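Local coordinates for crystal protein (PDB 2ZTB), which is a proteolytically activated bacterial toxin that recognizes cancer cells and, as in aerolysin-type relatives, probably forms pores in their membranes, at residues S29-N34 against K201-G206; T171-A176 against Q239-P244; A176-E181 against T231-F236. All coordinates share one frame; numbering follows the deposited sequence.

Interaction 1 (S29-N34 against K201-G206)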
loop_
_atom_site.group_PDB
_atom_site.type_symbol
_atom_site.label_atom_id
_atom_site.label_comp_id
_atom_site.label_asym_id
_atom_site.label_seq_id
_atom_site.Cartn_x
_atom_site.Cartn_y
_atom_site.Cartn_z
ATOM N N SER A 29 -31.629 -17.914 15.435
ATOM C CA SER A 29 -32.736 -17.866 14.487
ATOM C C SER A 29 -32.796 -19.135 13.643
ATOM O O SER A 29 -33.881 -19.631 13.352
ATOM C CB SER A 29 -32.565 -16.689 13.543
ATOM O OG SER A 29 -32.901 -15.490 14.165
ATOM N N ILE A 30 -31.629 -19.635 13.216
ATOM C CA ILE A 30 -31.586 -20.780 12.315
ATOM C C ILE A 30 -32.099 -22.058 12.997
ATOM O O ILE A 30 -32.832 -22.844 12.391
ATOM C CB ILE A 30 -30.173 -20.992 11.696
ATOM C CG1 ILE A 30 -29.762 -19.775 10.845
ATOM C CG2 ILE A 30 -30.146 -22.269 10.847
ATOM C CD1 ILE A 30 -28.258 -19.712 10.451
ATOM N N TYR A 31 -31.717 -22.254 14.256
ATOM C CA TYR A 31 -31.935 -23.530 14.930
ATOM C C TYR A 31 -33.061 -23.453 15.943
ATOM O O TYR A 31 -33.579 -24.489 16.368
ATOM C CB TYR A 31 -30.614 -24.082 15.519
ATOM C CG TYR A 31 -29.664 -24.500 14.407
ATOM C CD1 TYR A 31 -28.662 -23.640 13.964
ATOM C CD2 TYR A 31 -29.842 -25.709 13.729
ATOM C CE1 TYR A 31 -27.828 -23.982 12.919
ATOM C CE2 TYR A 31 -29.011 -26.065 12.664
ATOM C CZ TYR A 31 -28.006 -25.190 12.270
ATOM O OH TYR A 31 -27.181 -25.521 11.231
ATOM N N GLY A 32 -33.465 -22.228 16.290
ATOM C CA GLY A 32 -34.623 -22.003 17.166
ATOM C C GLY A 32 -34.275 -22.015 18.649
ATOM O O GLY A 32 -35.156 -21.946 19.494
ATOM N N THR A 33 -32.982 -22.115 18.961
ATOM C CA THR A 33 -32.495 -22.110 20.336
ATOM C C THR A 33 -31.188 -21.340 20.306
ATOM O O THR A 33 -30.391 -21.498 19.381
ATOM C CB THR A 33 -32.264 -23.565 20.878
ATOM O OG1 THR A 33 -33.513 -24.270 20.896
ATOM C CG2 THR A 33 -31.672 -23.577 22.292
ATOM N N ASN A 34 -30.989 -20.482 21.294
ATOM C CA ASN A 34 -29.764 -19.707 21.398
ATOM C C ASN A 34 -28.619 -20.684 21.722
ATOM O O ASN A 34 -28.737 -21.460 22.660
ATOM C CB ASN A 34 -29.949 -18.637 22.484
ATOM C CG ASN A 34 -28.863 -17.556 22.461
ATOM O OD1 ASN A 34 -28.277 -17.236 21.412
ATOM N ND2 ASN A 34 -28.608 -16.973 23.630
ATOM N N LYS A 201 -29.406 -28.050 24.035
ATOM C CA LYS A 201 -30.122 -29.284 23.714
ATOM C C LYS A 201 -29.899 -29.704 22.249
ATOM O O LYS A 201 -29.253 -28.991 21.484
ATOM C CB LYS A 201 -31.611 -29.122 24.018
ATOM C CG LYS A 201 -32.269 -27.991 23.272
ATOM C CD LYS A 201 -33.640 -27.777 23.800
ATOM C CE LYS A 201 -34.429 -26.890 22.904
ATOM N NZ LYS A 201 -35.787 -26.616 23.495
ATOM N N ARG A 202 -30.420 -30.864 21.862
ATOM C CA ARG A 202 -30.352 -31.294 20.464
ATOM C C ARG A 202 -31.302 -30.428 19.635
ATOM O O ARG A 202 -32.454 -30.265 19.996
ATOM C CB ARG A 202 -30.698 -32.780 20.319
ATOM C CG ARG A 202 -29.610 -33.740 20.802
ATOM C CD ARG A 202 -29.974 -35.193 20.441
ATOM N NE ARG A 202 -29.057 -36.203 20.990
ATOM C CZ ARG A 202 -27.868 -36.567 20.486
ATOM N NH1 ARG A 202 -27.359 -36.002 19.390
ATOM N NH2 ARG A 202 -27.166 -37.522 21.103
ATOM N N VAL A 203 -30.788 -29.848 18.551
ATOM C CA VAL A 203 -31.573 -29.009 17.639
ATOM C C VAL A 203 -31.320 -29.443 16.184
ATOM O O VAL A 203 -30.414 -30.241 15.914
ATOM C CB VAL A 203 -31.206 -27.473 17.764
ATOM C CG1 VAL A 203 -31.585 -26.887 19.135
ATOM C CG2 VAL A 203 -29.727 -27.227 17.441
ATOM N N GLY A 204 -32.102 -28.899 15.253
ATOM C CA GLY A 204 -31.844 -29.092 13.830
ATOM C C GLY A 204 -32.277 -30.454 13.325
ATOM O O GLY A 204 -32.755 -31.292 14.100
ATOM N N PRO A 205 -32.135 -30.682 12.009
ATOM C CA PRO A 205 -32.517 -31.957 11.413
ATOM C C PRO A 205 -31.691 -33.130 11.960
ATOM O O PRO A 205 -30.467 -33.144 11.839
ATOM C CB PRO A 205 -32.251 -31.746 9.919
ATOM C CG PRO A 205 -32.081 -30.276 9.729
ATOM C CD PRO A 205 -31.627 -29.714 11.018
ATOM N N GLY A 206 -32.375 -34.101 12.557
ATOM C CA GLY A 206 -31.735 -35.241 13.219
ATOM C C GLY A 206 -31.523 -35.065 14.719
ATOM O O GLY A 206 -31.367 -36.054 15.432
HETATM O O HOH W 1 -33.937 -26.950 15.255
HETATM O O HOH W 2 -35.410 -23.678 22.971
#

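Interaction 2 (T171-A176 against Q239-P244)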
loop_
_atom_site.group_PDB
_atom_site.type_symbol
_atom_site.label_atom_id
_atom_site.label_comp_id
_atom_site.label_asym_id
_atom_site.label_seq_id
_atom_site.Cartn_x
_atom_site.Cartn_y
_atom_site.Cartn_z
ATOM N N THR A 171 26.482 33.032 -13.473
ATOM C CA THR A 171 25.874 31.893 -12.781
ATOM C C THR A 171 25.517 30.737 -13.735
ATOM O O THR A 171 25.006 30.956 -14.844
ATOM C CB THR A 171 24.611 32.330 -11.979
ATOM O OG1 THR A 171 24.976 33.335 -11.033
ATOM C CG2 THR A 171 24.015 31.183 -11.217
ATOM N N ILE A 172 25.811 29.519 -13.287
ATOM C CA ILE A 172 25.481 28.286 -13.998
ATOM C C ILE A 172 24.606 27.430 -13.084
ATOM O O ILE A 172 24.926 27.253 -11.915
ATOM C CB ILE A 172 26.757 27.491 -14.394
ATOM C CG1 ILE A 172 27.656 28.321 -15.322
ATOM C CG2 ILE A 172 26.406 26.154 -15.042
ATOM C CD1 ILE A 172 28.828 28.963 -14.621
ATOM N N GLN A 173 23.496 26.922 -13.615
ATOM C CA GLN A 173 22.619 26.041 -12.856
ATOM C C GLN A 173 22.485 24.678 -13.497
ATOM O O GLN A 173 22.549 24.549 -14.715
ATOM C CB GLN A 173 21.224 26.663 -12.672
ATOM C CG GLN A 173 21.255 28.109 -12.132
ATOM C CD GLN A 173 19.908 28.803 -12.227
ATOM O OE1 GLN A 173 19.203 28.676 -13.227
ATOM N NE2 GLN A 173 19.551 29.556 -11.189
ATOM N N LEU A 174 22.303 23.660 -12.654
ATOM C CA LEU A 174 21.837 22.364 -13.109
ATOM C C LEU A 174 20.374 22.263 -12.717
ATOM O O LEU A 174 20.026 22.402 -11.542
ATOM C CB LEU A 174 22.654 21.222 -12.493
ATOM C CG LEU A 174 22.264 19.786 -12.890
ATOM C CD1 LEU A 174 22.499 19.513 -14.362
ATOM C CD2 LEU A 174 23.027 18.796 -12.051
ATOM N N THR A 175 19.510 22.045 -13.701
ATOM C CA THR A 175 18.081 22.004 -13.437
ATOM C C THR A 175 17.472 20.685 -13.880
ATOM O O THR A 175 18.028 19.999 -14.723
ATOM C CB THR A 175 17.331 23.156 -14.123
ATOM O OG1 THR A 175 17.232 22.892 -15.533
ATOM C CG2 THR A 175 18.044 24.513 -13.880
ATOM N N ALA A 176 16.322 20.344 -13.296
ATOM C CA ALA A 176 15.594 19.147 -13.650
ATOM C C ALA A 176 14.081 19.350 -13.532
ATOM O O ALA A 176 13.611 20.349 -12.987
ATOM C CB ALA A 176 16.054 17.973 -12.782
ATOM N N GLN A 239 19.108 19.837 -17.350
ATOM C CA GLN A 239 19.586 20.892 -18.248
ATOM C C GLN A 239 20.656 21.700 -17.555
ATOM O O GLN A 239 20.649 21.852 -16.338
ATOM C CB GLN A 239 18.456 21.835 -18.678
ATOM C CG GLN A 239 17.354 21.219 -19.524
ATOM C CD GLN A 239 17.770 20.970 -20.962
ATOM O OE1 GLN A 239 18.873 21.331 -21.384
ATOM N NE2 GLN A 239 16.885 20.359 -21.728
ATOM N N THR A 240 21.586 22.199 -18.357
ATOM C CA THR A 240 22.547 23.195 -17.933
ATOM C C THR A 240 21.994 24.536 -18.386
ATOM O O THR A 240 21.578 24.691 -19.542
ATOM C CB THR A 240 23.931 22.934 -18.572
ATOM O OG1 THR A 240 24.345 21.614 -18.221
ATOM C CG2 THR A 240 24.974 23.909 -18.067
ATOM N N ILE A 241 21.946 25.479 -17.448
ATOM C CA ILE A 241 21.537 26.853 -17.736
ATOM C C ILE A 241 22.690 27.772 -17.383
ATOM O O ILE A 241 23.077 27.878 -16.218
ATOM C CB ILE A 241 20.271 27.298 -16.943
ATOM C CG1 ILE A 241 19.178 26.217 -16.948
ATOM C CG2 ILE A 241 19.752 28.646 -17.462
ATOM C CD1 ILE A 241 18.485 25.988 -18.286
ATOM N N VAL A 242 23.252 28.410 -18.407
ATOM C CA VAL A 242 24.237 29.450 -18.203
ATOM C C VAL A 242 23.524 30.791 -18.377
ATOM O O VAL A 242 23.054 31.117 -19.474
ATOM C CB VAL A 242 25.445 29.341 -19.189
ATOM C CG1 VAL A 242 26.521 30.343 -18.816
ATOM C CG2 VAL A 242 26.017 27.900 -19.225
ATOM N N GLN A 243 23.436 31.555 -17.289
ATOM C CA GLN A 243 22.767 32.860 -17.311
ATOM C C GLN A 243 23.674 33.997 -17.809
ATOM O O GLN A 243 24.901 33.871 -17.759
ATOM C CB GLN A 243 22.147 33.170 -15.949
ATOM C CG GLN A 243 20.809 32.484 -15.762
ATOM C CD GLN A 243 20.483 32.230 -14.318
ATOM O OE1 GLN A 243 19.563 31.459 -14.002
ATOM N NE2 GLN A 243 21.238 32.861 -13.419
ATOM N N PRO A 244 23.074 35.092 -18.322
ATOM C CA PRO A 244 23.900 36.188 -18.836
ATOM C C PRO A 244 24.843 36.723 -17.766
ATOM O O PRO A 244 24.467 36.794 -16.594
ATOM C CB PRO A 244 22.875 37.262 -19.224
ATOM C CG PRO A 244 21.603 36.537 -19.419
ATOM C CD PRO A 244 21.634 35.379 -18.465
HETATM O O HOH W 3 24.906 35.406 -14.197
#

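Interaction 3 (A176-E181 against T231-F236)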
loop_
_atom_site.group_PDB
_atom_site.type_symbol
_atom_site.label_atom_id
_atom_site.label_comp_id
_atom_site.label_asym_id
_atom_site.label_seq_id
_atom_site.Cartn_x
_atom_site.Cartn_y
_atom_site.Cartn_z
ATOM N N ALA A 176 16.322 20.344 -13.296
ATOM C CA ALA A 176 15.594 19.147 -13.650
ATOM C C ALA A 176 14.081 19.350 -13.532
ATOM O O ALA A 176 13.611 20.349 -12.987
ATOM C CB ALA A 176 16.054 17.973 -12.782
ATOM N N LYS A 177 13.326 18.413 -14.099
ATOM C CA LYS A 177 11.910 18.297 -13.807
ATOM C C LYS A 177 11.739 17.189 -12.764
ATOM O O LYS A 177 12.559 16.265 -12.677
ATOM C CB LYS A 177 11.097 17.983 -15.064
ATOM C CG LYS A 177 11.140 19.055 -16.148
ATOM C CD LYS A 177 10.238 18.672 -17.308
ATOM C CE LYS A 177 10.238 19.721 -18.406
ATOM N NZ LYS A 177 11.459 19.701 -19.283
ATOM N N ILE A 178 10.683 17.297 -11.965
ATOM C CA ILE A 178 10.318 16.244 -11.044
ATOM C C ILE A 178 8.992 15.648 -11.502
ATOM O O ILE A 178 8.040 16.378 -11.794
ATOM C CB ILE A 178 10.230 16.756 -9.592
ATOM C CG1 ILE A 178 11.588 17.301 -9.126
ATOM C CG2 ILE A 178 9.746 15.650 -8.653
ATOM C CD1 ILE A 178 11.520 17.981 -7.736
ATOM N N ALA A 179 8.959 14.319 -11.588
ATOM C CA ALA A 179 7.735 13.583 -11.888
ATOM C C ALA A 179 7.228 12.899 -10.626
ATOM O O ALA A 179 7.960 12.119 -10.002
ATOM C CB ALA A 179 7.974 12.549 -12.982
ATOM N N LYS A 180 5.994 13.222 -10.240
ATOM C CA LYS A 180 5.275 12.422 -9.268
ATOM C C LYS A 180 4.349 11.507 -10.059
ATOM O O LYS A 180 3.337 11.942 -10.633
ATOM C CB LYS A 180 4.488 13.282 -8.265
ATOM C CG LYS A 180 3.615 12.436 -7.317
ATOM C CD LYS A 180 2.290 13.141 -6.934
ATOM C CE LYS A 180 1.222 12.094 -6.601
ATOM N NZ LYS A 180 0.071 12.634 -5.797
ATOM N N GLU A 181 4.730 10.241 -10.119
ATOM C CA GLU A 181 3.934 9.245 -10.820
ATOM C C GLU A 181 3.224 8.374 -9.802
ATOM O O GLU A 181 3.768 8.076 -8.728
ATOM C CB GLU A 181 4.810 8.391 -11.721
ATOM C CG GLU A 181 5.473 9.156 -12.865
ATOM C CD GLU A 181 6.415 8.274 -13.636
ATOM O OE1 GLU A 181 7.447 7.885 -13.059
ATOM O OE2 GLU A 181 6.113 7.941 -14.806
ATOM N N THR A 231 3.274 5.266 -5.441
ATOM C CA THR A 231 3.862 6.512 -5.936
ATOM C C THR A 231 5.385 6.380 -6.171
ATOM O O THR A 231 6.069 5.570 -5.520
ATOM C CB THR A 231 3.577 7.668 -4.992
ATOM O OG1 THR A 231 2.162 7.816 -4.842
ATOM C CG2 THR A 231 4.123 8.980 -5.533
ATOM N N ASN A 232 5.885 7.124 -7.160
ATOM C CA ASN A 232 7.314 7.227 -7.433
ATOM C C ASN A 232 7.599 8.697 -7.712
ATOM O O ASN A 232 6.864 9.334 -8.470
ATOM C CB ASN A 232 7.739 6.309 -8.594
ATOM C CG ASN A 232 9.269 6.176 -8.729
ATOM O OD1 ASN A 232 9.871 5.253 -8.193
ATOM N ND2 ASN A 232 9.895 7.115 -9.439
ATOM N N VAL A 233 8.600 9.249 -7.023
ATOM C CA VAL A 233 9.063 10.630 -7.272
ATOM C C VAL A 233 10.507 10.564 -7.782
ATOM O O VAL A 233 11.392 9.994 -7.132
ATOM C CB VAL A 233 8.878 11.580 -6.041
ATOM C CG1 VAL A 233 9.237 13.032 -6.389
ATOM C CG2 VAL A 233 7.421 11.549 -5.538
ATOM N N SER A 234 10.720 11.073 -8.994
ATOM C CA SER A 234 12.052 11.056 -9.610
ATOM C C SER A 234 12.305 12.313 -10.436
ATOM O O SER A 234 11.373 13.048 -10.797
ATOM C CB SER A 234 12.265 9.788 -10.443
ATOM O OG SER A 234 11.367 9.729 -11.542
ATOM N N SER A 235 13.580 12.577 -10.691
ATOM C CA SER A 235 13.971 13.738 -11.462
ATOM C C SER A 235 14.344 13.261 -12.857
ATOM O O SER A 235 14.799 12.134 -13.022
ATOM C CB SER A 235 15.129 14.481 -10.796
ATOM O OG SER A 235 16.263 13.649 -10.746
ATOM N N PHE A 236 14.096 14.120 -13.843
ATOM C CA PHE A 236 14.377 13.857 -15.253
ATOM C C PHE A 236 14.551 15.187 -15.999
ATOM O O PHE A 236 14.340 16.256 -15.428
ATOM C CB PHE A 236 13.271 12.980 -15.880
ATOM C CG PHE A 236 11.920 13.654 -15.987
ATOM C CD1 PHE A 236 11.375 13.940 -17.231
ATOM C CD2 PHE A 236 11.185 13.988 -14.845
ATOM C CE1 PHE A 236 10.128 14.558 -17.349
ATOM C CE2 PHE A 236 9.927 14.605 -14.959
ATOM C CZ PHE A 236 9.410 14.887 -16.222
HETATM O O HOH W 4 8.857 9.005 -11.077
#

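Interaction 1 (S29-N34 against K201-G206)
Val203 sits in the middle of this contact and uses both of its methyl branches. CG2 meets Tyr31 at the root of its side chain, 3.8 Å from Tyr31 CB, with the two side chains crossing at about a right angle. CG1 turns to Thr33 instead and lies 3.7 Å from Thr33 OG1. The Tyr31 ring then runs past Gly204, whose CA lies in the plane of the ring at its edge, 3.9 Å from Tyr31 CD2. Beyond Val203, the extended chain of Lys201 crosses Thr33 obliquely and brings its CE to 3.4 Å from Thr33 OG1.

No direct hydrogen bond joins the two segments; two waters do that work. One donates to Tyr31 O at 2.7 Å and accepts from Gly204 N, also at 2.7 Å, so it ties backbone to backbone. The second bridges side chains: it accepts from Lys201 NZ at 3.0 Å and is hydrogen-bonded to Thr33 OG1 at 2.9 Å.

Moving outward, the Tyr31 ring stacks on Trp211 and meets Phe199 obliquely, while its OH is hydrogen-bonded to Asn213 ND2. Val203 O takes a weak hydrogen bond from Trp211 NE1. Gly32, with phi at 87°, is the first residue to leave the helical conformation, and Thr33 after it points towards Val203. At the surface, near one end of the elongated molecule and about 44 Å between its centre and that of the chain, the arrangement is that of a helix ending at a glycine of positive phi, with Tyr31 of its last turn packed on Val203 and Gly204.

Interaction 2 (T171-A176 against Q239-P244)
Ile241 O is the best-held acceptor, gripped twice from the strand opposite. Gln173 N donates to it at 2.8 Å, nearly straight (167° at the hydrogen) and in the carbonyl plane, and the CA-H of Ile172 adds a contact of 3.3 Å from Ile172 CA to Ile241 O. Gln173 returns the bond through its own O, which accepts from Ile241 N at 2.9 Å. Thr175 and Gln239 form the second such reciprocal pair, although here Gln239 N approaches Thr175 O from 26° above the carbonyl plane. Gln243 N supplies a fifth backbone bond, to Thr171 O, and past it a water takes over, accepting from Thr171 N at 2.9 Å and donating to Pro244 O at 2.8 Å.

One face of the pairing carries Ile172, Leu174, Thr240 and Val242. Ile172 CG2 lies alongside Thr240 CG2 at 4.0 Å. Ile172 packs on Val162, Thr240 and Val242 on Val160; Thr240 OG1 is hydrogen-bonded to Lys158 NZ. On the other face Thr175 CG2 meets Ile241 CG1 at 3.7 Å, roughly at right angles, while the side chains of Gln173 and Gln243 cross obliquely, amide planes 71° apart.

Segment 171-176 is also hydrogen-bonded along its other edge to strand 61-90. It is thus an inner strand of a twisted antiparallel sheet whose Ile172 face is covered by strand 147-164, consistent with the elongated beta-rich fold of aerolysin-type toxins.

Interaction 3 (A176-E181 against T231-F236)
Backbone hydrogen bonds come in three reciprocal pairs: Lys177 with Phe236, Ala179 with Ser234, and Glu181 with Asn232. The two directions differ in geometry. N-H groups of 176-181 point nearly along the C=O axis of their acceptors, as from Lys177 N to Phe236 O (2.7 Å, 168° at the oxygen), whereas the return bonds, such as Ser234 N to Ala179 O at 3.1 Å, lie in the carbonyl plane. Between the pairs run CA-H...O contacts, the shortest from Ser235 CA to Lys177 O at 3.1 Å.

Apolar packing centres on Phe236. Its CG takes the crowded position between backbone N and carbonyl carbon (chi1 67°), which swings the ring across the neighbouring strand. Lys177 CB then sits over one ring face as a CH-pi contact, 3.9 Å from the Phe236 centroid and 24° off the normal, and Ala179 CB comes within 3.5 Å of Phe236 CE2. On the other side of the sheet, Ile178 CG2 touches Val233 CG1 at 3.5 Å.

The long antiparallel strands are consistent with the body of aerolysin-type pore-forming toxins, and the hairpin of strands 126-132 and 136-142, probably the membrane-inserting element, lies against the Phe236 face.

Polar side chains on that face meet at one water, which accepts from Asn232 ND2 at 2.7 Å, is bonded to Ser234 OG and can donate to Glu181 OE1 at 2.7 Å, though more acceptors are in reach than it has protons. The buried Glu181 carboxylate also receives N-H groups from the hairpin turn, OE1 from Gly135 and OE2 from Ile134, which would help stabilise its negative charge. Asn232 OD1 is hydrogen-bonded to Ser110 OG, and Lys177 NZ forms a salt bridge with Asp237.

In the fold
Interactions 2 and 3 are successive portions of one strand pairing, 168-199 with 223-247: their centres lie about 19 Å apart, Ala176 belongs to both, and interaction 3 is nested inside the loop that interaction 2 closes. Interaction 1 lies across the chain's centre from them, with its centre about 63 Å from that of interaction 3 and about 82 Å from that of interaction 2. Strand 168-199 spans the gap, since strand 202-203 of interaction 1 follows it directly in the chain. A bound lutetium ion lies about 5 Å from the Phe236 side chain, and the side chain of Gln239 is about 10 Å from one.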